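Outer membrane porin F (Pseudomonas aeruginosa, PDB 4RLC) forms, through its N-terminal domain, an eight-stranded beta-barrel in the outer membrane and probably serves as a porin for small molecules. Local coordinates at residues G49-L52 with V56-A59; R100-A105 with F143-L148. All coordinates share one frame; numbering follows the deposited sequence.

Contact 1 of 2, residues G49-L52 with V56-A59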
ATOM      1  N   GLY A  49       6.658  -3.004  -7.392  1.00 19.91           N
ATOM      2  CA  GLY A  49       5.586  -2.868  -8.379  1.00 20.43           C
ATOM      3  C   GLY A  49       6.139  -2.934  -9.812  1.00 19.32           C
ATOM      4  O   GLY A  49       7.334  -2.578 -10.050  1.00 21.22           O
ATOM      5  N   TYR A  50       5.307  -3.410 -10.716  1.00 19.17           N
ATOM      6  CA  TYR A  50       5.618  -3.524 -12.103  1.00 20.27           C
ATOM      7  C   TYR A  50       4.552  -2.861 -12.975  1.00 19.52           C
ATOM      8  O   TYR A  50       3.387  -3.107 -12.808  1.00 18.88           O
ATOM      9  CB  TYR A  50       5.743  -5.047 -12.481  1.00 23.11           C
ATOM     10  CG  TYR A  50       6.029  -5.255 -13.925  1.00 26.32           C
ATOM     11  CD1 TYR A  50       7.334  -5.070 -14.450  1.00 28.64           C
ATOM     12  CD2 TYR A  50       5.012  -5.586 -14.792  1.00 28.69           C
ATOM     13  CE1 TYR A  50       7.585  -5.197 -15.805  1.00 31.38           C
ATOM     14  CE2 TYR A  50       5.240  -5.752 -16.131  1.00 31.36           C
ATOM     15  CZ  TYR A  50       6.504  -5.591 -16.646  1.00 33.95           C
ATOM     16  OH  TYR A  50       6.589  -5.750 -18.022  1.00 37.17           O
ATOM     17  N   PHE A  51       5.009  -2.046 -13.935  1.00 19.21           N
ATOM     18  CA  PHE A  51       4.110  -1.382 -14.863  1.00 19.84           C
ATOM     19  C   PHE A  51       3.705  -2.240 -16.053  1.00 21.49           C
ATOM     20  O   PHE A  51       4.499  -2.447 -17.010  1.00 22.28           O
ATOM     21  CB  PHE A  51       4.685  -0.057 -15.298  1.00 19.38           C
ATOM     22  CG  PHE A  51       4.415   1.049 -14.302  1.00 19.11           C
ATOM     23  CD1 PHE A  51       5.195   1.200 -13.140  1.00 21.12           C
ATOM     24  CD2 PHE A  51       3.359   1.873 -14.466  1.00 21.08           C
ATOM     25  CE1 PHE A  51       4.947   2.192 -12.216  1.00 22.49           C
ATOM     26  CE2 PHE A  51       3.089   2.858 -13.532  1.00 21.32           C
ATOM     27  CZ  PHE A  51       3.885   3.012 -12.418  1.00 21.36           C
ATOM     28  N   LEU A  52       2.471  -2.742 -15.975  1.00 21.69           N
ATOM     29  CA  LEU A  52       1.899  -3.568 -17.088  1.00 23.65           C
ATOM     30  C   LEU A  52       1.696  -2.699 -18.308  1.00 24.45           C
ATOM     31  O   LEU A  52       1.953  -3.172 -19.432  1.00 24.84           O
ATOM     32  CB  LEU A  52       0.643  -4.190 -16.688  1.00 25.95           C
ATOM     33  CG  LEU A  52       0.632  -5.172 -15.557  1.00 29.83           C
ATOM     34  CD1 LEU A  52      -0.809  -5.635 -15.389  1.00 34.62           C
ATOM     35  CD2 LEU A  52       1.498  -6.381 -15.885  1.00 34.25           C
ATOM     36  N   VAL A  56      -0.920   1.304 -15.681  1.00 20.53           N
ATOM     37  CA  VAL A  56      -1.354   0.278 -14.773  1.00 20.13           C
ATOM     38  C   VAL A  56      -0.148  -0.411 -14.151  1.00 20.00           C
ATOM     39  O   VAL A  56       0.719  -0.947 -14.890  1.00 20.03           O
ATOM     40  CB  VAL A  56      -2.177  -0.770 -15.513  1.00 21.44           C
ATOM     41  CG1 VAL A  56      -2.596  -1.875 -14.551  1.00 21.62           C
ATOM     42  CG2 VAL A  56      -3.383  -0.099 -16.137  1.00 23.15           C
ATOM     43  N   GLU A  57      -0.117  -0.428 -12.824  1.00 20.15           N
ATOM     44  CA  GLU A  57       0.945  -1.049 -12.093  1.00 20.95           C
ATOM     45  C   GLU A  57       0.334  -2.168 -11.209  1.00 20.38           C
ATOM     46  O   GLU A  57      -0.763  -1.997 -10.604  1.00 20.83           O
ATOM     47  CB  GLU A  57       1.607  -0.016 -11.218  1.00 22.01           C
ATOM     48  CG  GLU A  57       2.711  -0.507 -10.279  1.00 23.23           C
ATOM     49  CD  GLU A  57       3.182   0.510  -9.246  1.00 26.23           C
ATOM     50  OE1 GLU A  57       2.631   1.645  -9.090  1.00 23.92           O
ATOM     51  OE2 GLU A  57       4.147   0.097  -8.492  1.00 30.83           O
ATOM     52  N   LEU A  58       1.019  -3.311 -11.158  0.50 19.54           N
ATOM     53  CA  LEU A  58       0.708  -4.357 -10.217  0.50 20.19           C
ATOM     54  C   LEU A  58       1.753  -4.262  -9.096  0.50 19.62           C
ATOM     55  O   LEU A  58       2.939  -4.113  -9.380  0.50 18.86           O
ATOM     56  CB  LEU A  58       0.818  -5.727 -10.899  0.50 22.28           C
ATOM     57  CG  LEU A  58      -0.161  -5.984 -12.024  0.50 24.12           C
ATOM     58  CD1 LEU A  58      -0.120  -7.462 -12.398  0.50 25.61           C
ATOM     59  CD2 LEU A  58      -1.558  -5.555 -11.608  0.50 23.95           C
ATOM     60  N   ALA A  59       1.324  -4.283  -7.832  1.00 19.24           N
ATOM     61  CA  ALA A  59       2.289  -4.138  -6.718  1.00 18.61           C
ATOM     62  C   ALA A  59       1.980  -5.149  -5.651  1.00 20.16           C
ATOM     63  O   ALA A  59       0.810  -5.386  -5.256  1.00 20.22           O
ATOM     64  CB  ALA A  59       2.215  -2.708  -6.138  1.00 18.93           C
TER
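The Phe51 ring carries Glu57 on one face, Glu57 CB sitting 3.9 Å from the ring centroid and 8° off its normal, a CH-pi contact; the His91 ring also meets Phe51. At the edge of the Tyr50 ring, in its plane, lies Leu52 CD2, and the Tyr50 hydroxyl is hydrogen-bonded to Asn19 OD1. Glu57 holds CG anti to its backbone N (chi1 176°) and runs on extended, carrying the carboxylate past the Phe51 ring. The two planes are only 17° apart. Glu57 OE1 comes 3.8 Å from Phe51 CZ. Glu57 OE2 comes 3.3 Å from Gly49 CA, where the lack of a side chain lets it settle. OE1 also makes a salt bridge with Lys135; the nearby carboxylate of Glu22 would tend to raise the pKa of one of the two acids, an effect the lysine would offset. Leu52 CD1 packs against Leu58 CG; the 3.4 Å between them is doubtful, since Leu58 has two conformers. Tyr50 and Leu58 form a hydrogen-bonded antiparallel pair, Tyr50 N to Leu58 O at 2.8 Å and Leu58 N to Tyr50 O at 2.9 Å. Leu52 N adds a weak bond to Val56 O. Phe51 and Glu57 face the charged inside and Tyr50 and Leu58 the detergent side, the alternation of a beta-hairpin in a transmembrane beta-barrel.

Contact 2 of 2, residues R100-A105 with F143-L148. With C8E ((hydroxyethyloxy)tri(ethyloxy)octane), chain B; C8E ((hydroxyethyloxy)tri(ethyloxy)octane), chain F.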
ATOM      1  N   ARG A 100       1.172  12.326 -10.628  1.00 19.14           N
ATOM      2  CA  ARG A 100       0.320  11.228 -11.071  1.00 18.38           C
ATOM      3  C   ARG A 100      -0.539  10.834  -9.953  1.00 19.45           C
ATOM      4  O   ARG A 100      -0.225  10.015  -9.062  1.00 18.56           O
ATOM      5  CB  ARG A 100       1.178   9.990 -11.589  1.00 18.41           C
ATOM      6  CG  ARG A 100       2.100  10.315 -12.724  1.00 19.12           C
ATOM      7  CD  ARG A 100       2.529   9.023 -13.460  1.00 19.37           C
ATOM      8  NE  ARG A 100       1.423   8.683 -14.389  1.00 19.65           N
ATOM      9  CZ  ARG A 100       1.416   7.605 -15.169  1.00 20.09           C
ATOM     10  NH1 ARG A 100       0.420   7.403 -16.002  1.00 20.79           N
ATOM     11  NH2 ARG A 100       2.439   6.747 -15.143  1.00 18.70           N
ATOM     12  N   PRO A 101      -1.756  11.426  -9.909  1.00 19.62           N
ATOM     13  CA  PRO A 101      -2.704  10.842  -9.000  1.00 19.35           C
ATOM     14  C   PRO A 101      -3.010   9.391  -9.370  1.00 18.87           C
ATOM     15  O   PRO A 101      -2.870   9.037 -10.557  1.00 20.84           O
ATOM     16  CB  PRO A 101      -3.947  11.729  -9.205  1.00 20.88           C
ATOM     17  CG  PRO A 101      -3.495  12.950  -9.978  1.00 22.58           C
ATOM     18  CD  PRO A 101      -2.335  12.418 -10.802  1.00 22.74           C
ATOM     19  N   TYR A 102      -3.519   8.606  -8.417  1.00 18.33           N
ATOM     20  CA  TYR A 102      -3.898   7.250  -8.705  1.00 17.59           C
ATOM     21  C   TYR A 102      -5.077   6.766  -7.895  1.00 18.83           C
ATOM     22  O   TYR A 102      -5.441   7.292  -6.854  1.00 18.61           O
ATOM     23  CB  TYR A 102      -2.653   6.319  -8.447  1.00 17.36           C
ATOM     24  CG  TYR A 102      -2.310   6.138  -6.970  1.00 18.21           C
ATOM     25  CD1 TYR A 102      -2.987   5.224  -6.184  1.00 18.38           C
ATOM     26  CD2 TYR A 102      -1.327   6.948  -6.317  1.00 19.07           C
ATOM     27  CE1 TYR A 102      -2.725   5.116  -4.826  1.00 19.55           C
ATOM     28  CE2 TYR A 102      -1.075   6.815  -4.973  1.00 20.65           C
ATOM     29  CZ  TYR A 102      -1.748   5.896  -4.248  1.00 20.95           C
ATOM     30  OH  TYR A 102      -1.559   5.788  -2.913  1.00 26.10           O
ATOM     31  N   VAL A 103      -5.668   5.704  -8.420  1.00 17.92           N
ATOM     32  CA  VAL A 103      -6.643   4.889  -7.693  1.00 19.33           C
ATOM     33  C   VAL A 103      -6.197   3.407  -7.731  1.00 19.69           C
ATOM     34  O   VAL A 103      -5.483   3.004  -8.598  1.00 20.20           O
ATOM     35  CB  VAL A 103      -8.057   5.045  -8.276  1.00 21.29           C
ATOM     36  CG1 VAL A 103      -8.540   6.462  -8.102  1.00 23.03           C
ATOM     37  CG2 VAL A 103      -8.147   4.633  -9.738  1.00 23.14           C
ATOM     38  N   SER A 104      -6.560   2.653  -6.703  1.00 20.17           N
ATOM     39  CA  SER A 104      -6.108   1.301  -6.563  1.00 21.92           C
ATOM     40  C   SER A 104      -7.141   0.432  -5.886  1.00 21.51           C
ATOM     41  O   SER A 104      -8.060   0.912  -5.211  1.00 21.38           O
ATOM     42  CB  SER A 104      -4.806   1.187  -5.773  1.00 23.39           C
ATOM     43  OG  SER A 104      -5.001   1.580  -4.502  1.00 27.75           O
ATOM     44  N   ALA A 105      -7.026  -0.860  -6.200  1.00 19.43           N
ATOM     45  CA  ALA A 105      -7.862  -1.889  -5.564  1.00 20.03           C
ATOM     46  C   ALA A 105      -7.092  -3.192  -5.510  1.00 20.29           C
ATOM     47  O   ALA A 105      -6.262  -3.447  -6.338  1.00 21.84           O
ATOM     48  CB  ALA A 105      -9.163  -2.102  -6.350  1.00 23.13           C
ATOM     49  N   PHE A 143      10.082   9.352  -6.510  1.00 17.06           N
ATOM     50  CA  PHE A 143       8.746   9.917  -6.149  1.00 17.96           C
ATOM     51  C   PHE A 143       8.537   9.922  -4.663  1.00 17.69           C
ATOM     52  O   PHE A 143       9.066   9.152  -3.918  1.00 16.06           O
ATOM     53  CB  PHE A 143       7.612   9.209  -6.914  1.00 17.93           C
ATOM     54  CG  PHE A 143       7.369   7.791  -6.501  1.00 19.66           C
ATOM     55  CD1 PHE A 143       6.546   7.442  -5.424  1.00 20.01           C
ATOM     56  CD2 PHE A 143       8.109   6.771  -7.149  1.00 20.85           C
ATOM     57  CE1 PHE A 143       6.374   6.086  -5.091  1.00 21.38           C
ATOM     58  CE2 PHE A 143       7.903   5.435  -6.809  1.00 21.53           C
ATOM     59  CZ  PHE A 143       7.111   5.101  -5.773  1.00 19.68           C
ATOM     60  N   ALA A 144       7.638  10.836  -4.219  1.00 15.75           N
ATOM     61  CA  ALA A 144       7.061  10.801  -2.915  1.00 16.24           C
ATOM     62  C   ALA A 144       5.524  10.595  -3.139  1.00 17.77           C
ATOM     63  O   ALA A 144       4.990  11.013  -4.184  1.00 19.07           O
ATOM     64  CB  ALA A 144       7.335  12.105  -2.200  1.00 17.26           C
ATOM     65  N   LYS A 145       4.898   9.960  -2.198  1.00 18.52           N
ATOM     66  CA  LYS A 145       3.453   9.585  -2.322  1.00 20.88           C
ATOM     67  C   LYS A 145       2.700   9.922  -1.050  1.00 20.18           C
ATOM     68  O   LYS A 145       3.224   9.781   0.055  1.00 19.50           O
ATOM     69  CB  LYS A 145       3.428   8.054  -2.555  1.00 24.47           C
ATOM     70  CG  LYS A 145       2.123   7.300  -2.486  1.00 29.54           C
ATOM     71  CD  LYS A 145       2.402   5.854  -2.893  1.00 34.69           C
ATOM     72  CE  LYS A 145       1.476   4.794  -2.325  1.00 40.51           C
ATOM     73  NZ  LYS A 145       1.812   3.486  -3.001  1.00 46.74           N
ATOM     74  N   ALA A 146       1.449  10.435  -1.182  1.00 19.14           N
ATOM     75  CA  ALA A 146       0.536  10.556  -0.057  1.00 20.09           C
ATOM     76  C   ALA A 146      -0.709   9.746  -0.395  1.00 19.99           C
ATOM     77  O   ALA A 146      -1.169   9.829  -1.541  1.00 21.38           O
ATOM     78  CB  ALA A 146       0.052  12.019   0.052  1.00 22.10           C
ATOM     79  N   SER A 147      -1.193   8.919   0.531  1.00 20.44           N
ATOM     80  CA  SER A 147      -2.202   7.902   0.211  1.00 22.47           C
ATOM     81  C   SER A 147      -3.346   7.875   1.227  1.00 23.42           C
ATOM     82  O   SER A 147      -3.144   8.193   2.409  1.00 22.50           O
ATOM     83  CB  SER A 147      -1.477   6.493   0.236  1.00 22.70           C
ATOM     84  OG  SER A 147      -0.877   6.164   1.496  1.00 25.12           O
ATOM     85  N   LEU A 148      -4.518   7.431   0.760  1.00 21.48           N
ATOM     86  CA  LEU A 148      -5.658   7.025   1.581  1.00 24.36           C
ATOM     87  C   LEU A 148      -6.059   5.633   1.183  1.00 22.44           C
ATOM     88  O   LEU A 148      -6.173   5.373  -0.021  1.00 24.23           O
ATOM     89  CB  LEU A 148      -6.851   7.949   1.278  1.00 27.98           C
ATOM     90  CG  LEU A 148      -6.665   9.389   1.656  1.00 34.60           C
ATOM     91  CD1 LEU A 148      -7.883  10.188   1.189  1.00 36.46           C
ATOM     92  CD2 LEU A 148      -6.458   9.546   3.173  1.00 36.24           C
TER
HETATM   93  C1  C8E B 201      -4.449  12.297   0.078  1.00 44.82           C
HETATM   94  C2  C8E B 201      -4.674  12.528  -1.405  1.00 46.07           C
HETATM   95  C3  C8E B 201      -5.885  11.831  -2.008  1.00 46.19           C
HETATM   96  C4  C8E B 201      -5.857  12.030  -3.511  1.00 43.34           C
HETATM   97  C5  C8E B 201      -7.067  11.608  -4.321  1.00 46.55           C
HETATM   98  C6  C8E B 201      -6.727  11.690  -5.808  1.00 42.01           C
HETATM   99  C7  C8E B 201      -7.506  10.751  -6.733  1.00 47.57           C
HETATM  100  C8  C8E B 201      -7.110  11.006  -8.191  1.00 46.79           C
HETATM  101  O9  C8E B 201      -8.024  10.473  -9.165  1.00 46.81           O
HETATM  102  C10 C8E B 201      -8.313  11.191 -10.396  1.00 39.49           C
HETATM  103  C11 C8E B 201      -7.326  12.204 -10.972  1.00 39.23           C
HETATM  104  O12 C8E B 201      -8.054  12.764 -12.067  1.00 41.31           O
HETATM  105  C13 C8E B 201      -7.417  13.496 -13.109  1.00 41.32           C
HETATM  106  C14 C8E B 201      -6.556  14.630 -12.612  1.00 45.44           C
HETATM  107  O15 C8E B 201      -5.251  14.026 -12.582  1.00 47.75           O
HETATM  108  C6  C8E F 205      -3.181  21.220 -12.404  1.00 75.67           C
HETATM  109  C7  C8E F 205      -2.597  21.881 -11.145  1.00 79.03           C
HETATM  110  C8  C8E F 205      -1.214  21.353 -10.745  1.00 74.00           C
HETATM  111  O9  C8E F 205      -1.089  21.308  -9.314  1.00 75.86           O
HETATM  112  C10 C8E F 205      -0.127  20.369  -8.804  1.00 72.78           C
HETATM  113  C11 C8E F 205       0.801  21.125  -7.858  1.00 76.82           C
HETATM  114  O12 C8E F 205       1.670  20.261  -7.126  1.00 73.92           O
HETATM  115  C13 C8E F 205       1.005  19.386  -6.211  1.00 70.51           C
HETATM  116  C14 C8E F 205       1.911  19.192  -5.006  1.00 67.79           C
HETATM  117  O15 C8E F 205       1.359  18.172  -4.168  1.00 68.83           O
HETATM  118  C16 C8E F 205       1.804  16.839  -4.453  1.00 63.13           C
HETATM  119  C17 C8E F 205       2.023  16.068  -3.157  1.00 61.35           C
HETATM  120  O18 C8E F 205       2.414  14.726  -3.464  1.00 57.84           O
HETATM  121  C19 C8E F 205       2.600  13.903  -2.335  1.00 46.19           C
HETATM  122  C20 C8E F 205       4.012  14.074  -1.888  1.00 43.68           C
HETATM  123  O21 C8E F 205       4.075  14.266  -0.488  1.00 49.71           O
HETATM  124  O   HOH W   1      -3.452   4.373  -1.721  1.00 40.54           O
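Strands 100-105 and 143-148 run in the same general sense, their axes 9.2 Å apart at closest and inclined by 40°, too far apart for backbone pairing, so Tyr102 bridges the gap by meeting Lys145 and Ser147. Its CB points toward the other strand, and CG lies between the backbone N and the carbonyl carbon (chi1 72°), which sends the ring across with the hydroxyl leading. Tyr102 OH stops 3.2 Å from both Ser147 CB and Lys145 CE. The lysine chain, extended throughout, passes the far end of the ring at about a right angle to the tyrosine side chain; Lys145 CG comes 4.1 Å from Tyr102 CE2, and the methylenes make the contact. The lysine ammonium travels on to a salt bridge with Glu24, while Ser147 OG has a weak hydrogen bond to Gly168 O. In the plane of the tyrosine ring, at its edge, a water lies 2.6 Å from Tyr102 OH. The same water oxygen is 3.4 Å from Leu148 O, a weak link. The detergent molecules mark the outer surface: Pro101 CG lies 3.3 Å from O15 of one, and Ala144 CB is 3.9 Å from C20 of another. Strand 120-137 stands between the two strands in the barrel order, with Lys135 touching both Tyr102 and Lys145; on the other flank of strand 98-115, Ile89 of strand 80-91 packs against Tyr102, and strand 164-174 follows strand 142-153.

Contacts 1 and 2 belong to the same closed sheet, their centres 13 Å apart, and both are partly buried. Contact 1 joins adjacent strands of one hairpin near a barrel end, so main-chain bonds hold it and side chains pack on both faces. Contact 2 spans strands separated by another strand; it lies nearer the chain centre and relies on side-chain packing and a water. Both send charged groups inward, an acid in contact 1 and a lysine in contact 2, and Lys135 is common to their surroundings. They touch directly where Phe51 CE2 meets Arg100 NH2 at 4.3 Å, and Arg100 also reaches Asp54 and Asp55 in the turn that closes the contact 1 hairpin.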